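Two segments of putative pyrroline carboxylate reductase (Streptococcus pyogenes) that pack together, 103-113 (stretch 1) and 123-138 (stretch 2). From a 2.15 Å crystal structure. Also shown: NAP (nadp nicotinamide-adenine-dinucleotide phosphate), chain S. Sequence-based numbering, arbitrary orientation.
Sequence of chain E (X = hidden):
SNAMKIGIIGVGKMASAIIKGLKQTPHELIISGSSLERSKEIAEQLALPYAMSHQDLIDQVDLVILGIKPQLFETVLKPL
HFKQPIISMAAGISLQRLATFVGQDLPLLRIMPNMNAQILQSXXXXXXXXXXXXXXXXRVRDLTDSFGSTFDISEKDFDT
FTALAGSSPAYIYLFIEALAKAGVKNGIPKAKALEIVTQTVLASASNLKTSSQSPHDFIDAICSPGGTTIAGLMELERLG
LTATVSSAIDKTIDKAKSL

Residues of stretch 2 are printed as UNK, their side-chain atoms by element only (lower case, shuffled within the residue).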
# COMPACT_ATOMS: atom_id res chain seq x y z
N GLY E 103 -28.96 -16.27 38.19
CA GLY E 103 -29.11 -17.34 39.18
C GLY E 103 -28.43 -18.64 38.82
O GLY E 103 -28.40 -19.05 37.65
N GLN E 104 -27.90 -19.31 39.85
CA GLN E 104 -27.12 -20.53 39.70
C GLN E 104 -27.98 -21.78 39.74
O GLN E 104 -27.47 -22.91 39.62
CB GLN E 104 -26.06 -20.61 40.80
CG GLN E 104 -25.09 -19.42 40.82
CD GLN E 104 -24.10 -19.45 39.66
OE1 GLN E 104 -23.87 -20.50 39.05
NE2 GLN E 104 -23.49 -18.31 39.36
N ASP E 105 -29.28 -21.58 39.94
CA ASP E 105 -30.23 -22.69 40.04
C ASP E 105 -31.15 -22.82 38.82
O ASP E 105 -32.11 -23.58 38.85
CB ASP E 105 -31.05 -22.58 41.34
CG ASP E 105 -31.81 -21.27 41.46
OD1 ASP E 105 -31.42 -20.26 40.82
OD2 ASP E 105 -32.81 -21.24 42.21
N LEU E 106 -30.85 -22.09 37.75
CA LEU E 106 -31.68 -22.13 36.54
C LEU E 106 -31.04 -22.90 35.38
O LEU E 106 -29.85 -22.74 35.09
CB LEU E 106 -32.06 -20.71 36.10
CG LEU E 106 -32.84 -19.94 37.17
CD1 LEU E 106 -32.95 -18.47 36.82
CD2 LEU E 106 -34.23 -20.55 37.42
N PRO E 107 -31.83 -23.77 34.72
CA PRO E 107 -31.37 -24.30 33.44
C PRO E 107 -31.30 -23.14 32.45
O PRO E 107 -32.25 -22.39 32.31
CB PRO E 107 -32.48 -25.29 33.04
CG PRO E 107 -33.20 -25.61 34.37
CD PRO E 107 -33.16 -24.31 35.10
N LEU E 108 -30.15 -22.97 31.80
CA LEU E 108 -29.96 -21.86 30.86
C LEU E 108 -29.48 -22.38 29.51
O LEU E 108 -28.63 -23.29 29.43
CB LEU E 108 -28.98 -20.81 31.40
CG LEU E 108 -29.23 -20.19 32.79
CD1 LEU E 108 -27.96 -19.55 33.30
CD2 LEU E 108 -30.39 -19.18 32.78
N LEU E 109 -30.03 -21.78 28.47
CA LEU E 109 -29.68 -22.15 27.10
C LEU E 109 -29.26 -20.96 26.28
O LEU E 109 -29.75 -19.85 26.49
CB LEU E 109 -30.85 -22.87 26.41
CG LEU E 109 -31.29 -24.18 27.07
CD1 LEU E 109 -32.54 -23.93 27.92
CD2 LEU E 109 -31.51 -25.27 26.04
N ARG E 110 -28.34 -21.21 25.36
CA ARG E 110 -27.97 -20.22 24.36
C ARG E 110 -28.34 -20.67 22.95
O ARG E 110 -28.10 -21.82 22.56
CB ARG E 110 -26.46 -19.93 24.40
CG ARG E 110 -26.01 -18.99 25.49
CD ARG E 110 -24.50 -18.72 25.35
NE ARG E 110 -24.18 -17.77 24.29
CZ ARG E 110 -22.94 -17.47 23.90
NH1 ARG E 110 -21.89 -18.05 24.47
NH2 ARG E 110 -22.75 -16.58 22.94
N ILE E 111 -28.90 -19.73 22.18
CA ILE E 111 -29.08 -19.88 20.75
C ILE E 111 -28.34 -18.79 19.95
O ILE E 111 -28.11 -17.65 20.45
CB ILE E 111 -30.59 -19.93 20.34
CG1 ILE E 111 -31.29 -18.61 20.66
CG2 ILE E 111 -31.28 -21.16 20.96
CD1 ILE E 111 -32.74 -18.49 20.08
N MSE E 112 -27.93 -19.14 18.74
CA MSE E 112 -27.38 -18.16 17.81
C MSE E 112 -28.11 -18.29 16.49
O MSE E 112 -27.74 -19.11 15.67
CB MSE E 112 -25.85 -18.29 17.63
CG MSE E 112 -25.19 -17.15 16.78
SE MSE E 112 -25.89 -15.46 17.03
CE MSE E 112 -25.39 -15.28 18.73
N PRO E 113 -29.18 -17.49 16.32
CA PRO E 113 -30.02 -17.43 15.13
C PRO E 113 -29.54 -16.39 14.12
O PRO E 113 -28.57 -15.67 14.38
CB PRO E 113 -31.40 -17.04 15.69
CG PRO E 113 -31.05 -16.13 16.87
CD PRO E 113 -29.69 -16.62 17.40
N UNK E 123 -30.16 -20.47 10.49
CA UNK E 123 -29.20 -21.52 10.83
C UNK E 123 -28.78 -21.24 12.26
O UNK E 123 -27.94 -20.36 12.51
o UNK E 123 -28.43 -21.49 8.49
c UNK E 123 -28.00 -21.50 9.86
N UNK E 124 -29.35 -21.98 13.20
CA UNK E 124 -29.33 -21.64 14.62
C UNK E 124 -28.51 -22.62 15.46
O UNK E 124 -28.76 -23.82 15.44
o UNK E 124 -31.55 -20.66 14.42
c UNK E 124 -30.78 -21.11 16.66
c UNK E 124 -30.77 -21.58 15.20
N UNK E 125 -27.52 -22.09 16.18
CA UNK E 125 -26.79 -22.90 17.14
C UNK E 125 -27.60 -22.99 18.44
O UNK E 125 -28.32 -22.05 18.80
c UNK E 125 -25.41 -22.30 17.41
N UNK E 126 -27.45 -24.12 19.13
CA UNK E 126 -28.13 -24.36 20.40
C UNK E 126 -27.19 -25.05 21.37
O UNK E 126 -26.56 -26.05 21.02
c UNK E 126 -31.15 -26.85 21.01
c UNK E 126 -29.39 -25.22 20.19
c UNK E 126 -30.08 -25.83 21.44
c UNK E 126 -30.70 -24.74 22.32
N UNK E 127 -27.11 -24.53 22.58
CA UNK E 127 -26.41 -25.24 23.65
C UNK E 127 -27.03 -24.93 25.02
O UNK E 127 -27.70 -23.92 25.19
c UNK E 127 -24.54 -23.58 24.19
o UNK E 127 -24.20 -25.98 24.33
c UNK E 127 -24.88 -24.96 23.61
N UNK E 128 -26.76 -25.80 26.00
CA UNK E 128 -27.28 -25.62 27.37
C UNK E 128 -26.27 -25.82 28.49
O UNK E 128 -25.23 -26.48 28.32
N UNK E 129 -26.54 -25.22 29.65
CA UNK E 129 -25.69 -25.46 30.81
C UNK E 129 -25.94 -26.84 31.41
O UNK E 129 -26.79 -27.60 30.92
c UNK E 129 -25.76 -24.32 31.86
o UNK E 129 -27.98 -25.08 32.42
c UNK E 129 -27.11 -24.23 32.58
n UNK E 129 -27.28 -23.15 33.37
N UNK E 130 -25.18 -27.17 32.44
CA UNK E 130 -25.24 -28.49 33.06
C UNK E 130 -26.60 -28.80 33.73
O UNK E 130 -26.91 -29.96 34.01
c UNK E 130 -24.08 -28.64 34.04
N UNK E 131 -27.42 -27.76 33.93
CA UNK E 131 -28.77 -27.90 34.50
C UNK E 131 -29.89 -28.23 33.50
O UNK E 131 -31.03 -28.50 33.91
c UNK E 131 -29.15 -26.63 35.28
c UNK E 131 -28.78 -25.15 37.27
c UNK E 131 -28.46 -26.48 36.63
c UNK E 131 -28.87 -27.65 37.52
N UNK E 132 -29.55 -28.21 32.21
CA UNK E 132 -30.50 -28.52 31.14
C UNK E 132 -30.57 -30.02 30.90
O UNK E 132 -29.56 -30.66 30.60
c UNK E 132 -30.11 -27.79 29.82
c UNK E 132 -30.23 -26.27 29.99
c UNK E 132 -30.97 -28.29 28.65
N UNK E 133 -31.76 -30.58 31.03
CA UNK E 133 -31.98 -32.01 30.75
C UNK E 133 -32.07 -32.32 29.24
O UNK E 133 -32.25 -31.41 28.42
c UNK E 133 -33.25 -32.48 31.45
o UNK E 133 -34.39 -31.77 30.98
N UNK E 134 -31.95 -33.60 28.89
CA UNK E 134 -32.21 -34.09 27.53
C UNK E 134 -33.57 -33.64 27.01
O UNK E 134 -33.68 -33.22 25.86
c UNK E 134 -32.21 -35.63 27.48
c UNK E 134 -29.79 -36.28 27.13
n UNK E 134 -29.33 -37.47 26.73
o UNK E 134 -29.27 -35.22 26.77
c UNK E 134 -30.98 -36.30 28.07
N UNK E 135 -34.58 -33.75 27.86
CA UNK E 135 -35.95 -33.45 27.46
C UNK E 135 -36.14 -31.96 27.21
O UNK E 135 -36.80 -31.57 26.25
o UNK E 135 -38.46 -35.51 30.51
c UNK E 135 -36.84 -35.47 28.76
c UNK E 135 -36.93 -33.96 28.52
c UNK E 135 -38.07 -36.04 29.45
o UNK E 135 -38.63 -37.03 28.93
N UNK E 136 -35.55 -31.14 28.07
CA UNK E 136 -35.63 -29.69 27.93
C UNK E 136 -34.89 -29.21 26.68
O UNK E 136 -35.39 -28.34 25.98
c UNK E 136 -36.53 -26.90 28.88
c UNK E 136 -34.53 -26.79 30.38
c UNK E 136 -35.09 -28.97 29.18
c UNK E 136 -35.13 -27.43 29.13
N UNK E 137 -33.71 -29.78 26.40
CA UNK E 137 -32.95 -29.41 25.21
C UNK E 137 -33.75 -29.74 23.95
O UNK E 137 -33.82 -28.94 23.02
n UNK E 137 -28.38 -29.24 23.36
c UNK E 137 -30.69 -29.67 24.00
o UNK E 137 -28.98 -28.91 25.50
c UNK E 137 -31.55 -30.05 25.21
c UNK E 137 -29.27 -29.25 24.36
N UNK E 138 -34.38 -30.92 23.97
CA UNK E 138 -35.25 -31.39 22.88
C UNK E 138 -36.48 -30.50 22.68
O UNK E 138 -36.88 -30.23 21.53
c UNK E 138 -35.66 -32.84 23.12
PA NAP S . -32.19 -4.32 18.30
O1A NAP S . -31.53 -3.03 18.64
O2A NAP S . -32.82 -4.24 16.95
O5B NAP S . -33.27 -4.78 19.41
C5B NAP S . -33.08 -4.57 20.79
C4B NAP S . -34.44 -4.24 21.40
O4B NAP S . -34.41 -4.30 22.82
C3B NAP S . -34.90 -2.84 21.00
O3B NAP S . -36.13 -2.96 20.31
C2B NAP S . -35.06 -2.08 22.31
O2B NAP S . -36.25 -1.31 22.41
C1B NAP S . -35.16 -3.21 23.33
N9A NAP S . -34.77 -2.75 24.68
C8A NAP S . -33.90 -1.74 25.02
N7A NAP S . -33.85 -1.65 26.37
C5A NAP S . -34.69 -2.58 26.91
C6A NAP S . -35.02 -2.89 28.22
N6A NAP S . -34.95 -1.93 29.14
N1A NAP S . -35.92 -3.91 28.45
C2A NAP S . -36.50 -4.60 27.40
N3A NAP S . -36.17 -4.26 26.10
C4A NAP S . -35.28 -3.27 25.85
O3 NAP S . -31.11 -5.52 18.42
PN NAP S . -31.21 -6.92 17.60
O1N NAP S . -30.46 -6.74 16.33
O2N NAP S . -32.61 -7.42 17.55
O5D NAP S . -30.35 -7.89 18.56
C5D NAP S . -30.90 -8.45 19.73
C4D NAP S . -30.08 -9.67 20.16
O4D NAP S . -30.02 -10.64 19.13
C3D NAP S . -28.65 -9.29 20.50
O3D NAP S . -28.34 -9.87 21.74
C2D NAP S . -27.78 -9.89 19.40
O2D NAP S . -26.53 -10.32 19.93
C1D NAP S . -28.68 -11.02 18.85
N1N NAP S . -28.57 -11.32 17.40
C2N NAP S . -28.91 -10.39 16.44
C3N NAP S . -28.83 -10.71 15.09
C7N NAP S . -29.31 -9.76 14.03
O7N NAP S . -29.26 -10.21 12.70
N7N NAP S . -29.78 -8.55 14.36
C4N NAP S . -28.41 -11.99 14.70
C5N NAP S . -28.07 -12.93 15.66
C6N NAP S . -28.16 -12.58 17.01
P2B NAP S . -36.49 0.11 21.66
O1X NAP S . -37.77 0.70 22.21
O2X NAP S . -35.34 1.04 21.97
O3X NAP S . -36.61 -0.10 20.16

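Position 123 carries one carbon and then one oxygen, pointing away from stretch 1 and no nearer than 6.3 Å to it; a single hydroxyl on CB is Ser123. Position 124 has one carbon bearing an oxygen and a carbon, the fork of Thr124. Its OG1 lies 3.6 Å from Pro113 CA, and its CG2 3.9 Å from Ile111 CB. Position 125 has a lone carbon, so it is Ala125, and its CB meets Met112 CB (a selenomethionine) at 4.0 Å. The backbones pair reciprocally here: Met112 N donates to Ala125 O at 2.9 Å, and Ala125 N to Met112 O at 3.0 Å.

Position 126 shows four carbons forked at the second, which makes it Leu126 rather than isoleucine, whose fork is at the first. Its CD1 sits 3.8 Å from Leu109 CD2 and 3.9 Å from Ile111 CG2. At position 127 one carbon again carries an oxygen and a carbon: Thr127, with CG2 4.1 Å from Arg110 CB. Arg110 N donates to Thr127 O (2.8 Å), and Thr127 N returns a bond to Arg110 O (2.9 Å). Position 128 has no side-chain atoms and is Gly128; its CA lies 4.2 Å from Leu109 CA, and an ideal CB would come within 3.7 Å of Leu109 CD2.

Position 129 has two carbons, the second bearing an oxygen and a nitrogen, hence a short amide, Asn129. The amide orientation is fixed by its partners: ND2 donates to Leu106 O (3.1 Å, 174°), while OD1 accepts from Leu108 N (3.1 Å, 173°). Asn129 N also donates to Leu108 O at 2.9 Å. Position 130 has a single carbon pointing away, without contact: Ala130. Position 131 has four carbons forked at the second, Leu131, whose CD1 reaches Leu106 O at 3.4 Å; its backbone N makes a weak bond to Asn129 OD1 (3.1 Å, 134°). Position 132 has one carbon carrying two more, Val132; CG2 lies 3.7 Å from Leu109 CG and 3.9 Å from Pro107 CB. A type I turn runs from Asn129 to Val132.

Position 133, one carbon then one oxygen, is Ser133. Position 134, three carbons ending in an oxygen and a nitrogen, is Gln134; position 135, three carbons ending in two oxygens, is Glu135. None of these three touches stretch 1. Position 136, four carbons forked at the second, is Leu136: CD2 lies 3.7 Å from Pro107 CB, and its N donates to Ser133 OG (3.2 Å), the bond by which Ser133 caps the helix. Position 137, a three-carbon amide, is Gln137, with OE1 4.5 Å from Leu109 CD2. Position 138, one carbon, is Ala138, out of reach.

The contact is an antiparallel strand pair, its axes at 165° and 4.4 Å apart at closest approach. Asn129 extends the ladder by clamping the backbone at Leu106 and Leu108 with its amide. Leu109, Ile111 and Leu126 share one sheet face, where Val132 also packs against Leu109; Arg110, Met112, Ala125 and Thr127 occupy the other.

Stretch 2, residues 123-138: STALTGNALVSQELQA
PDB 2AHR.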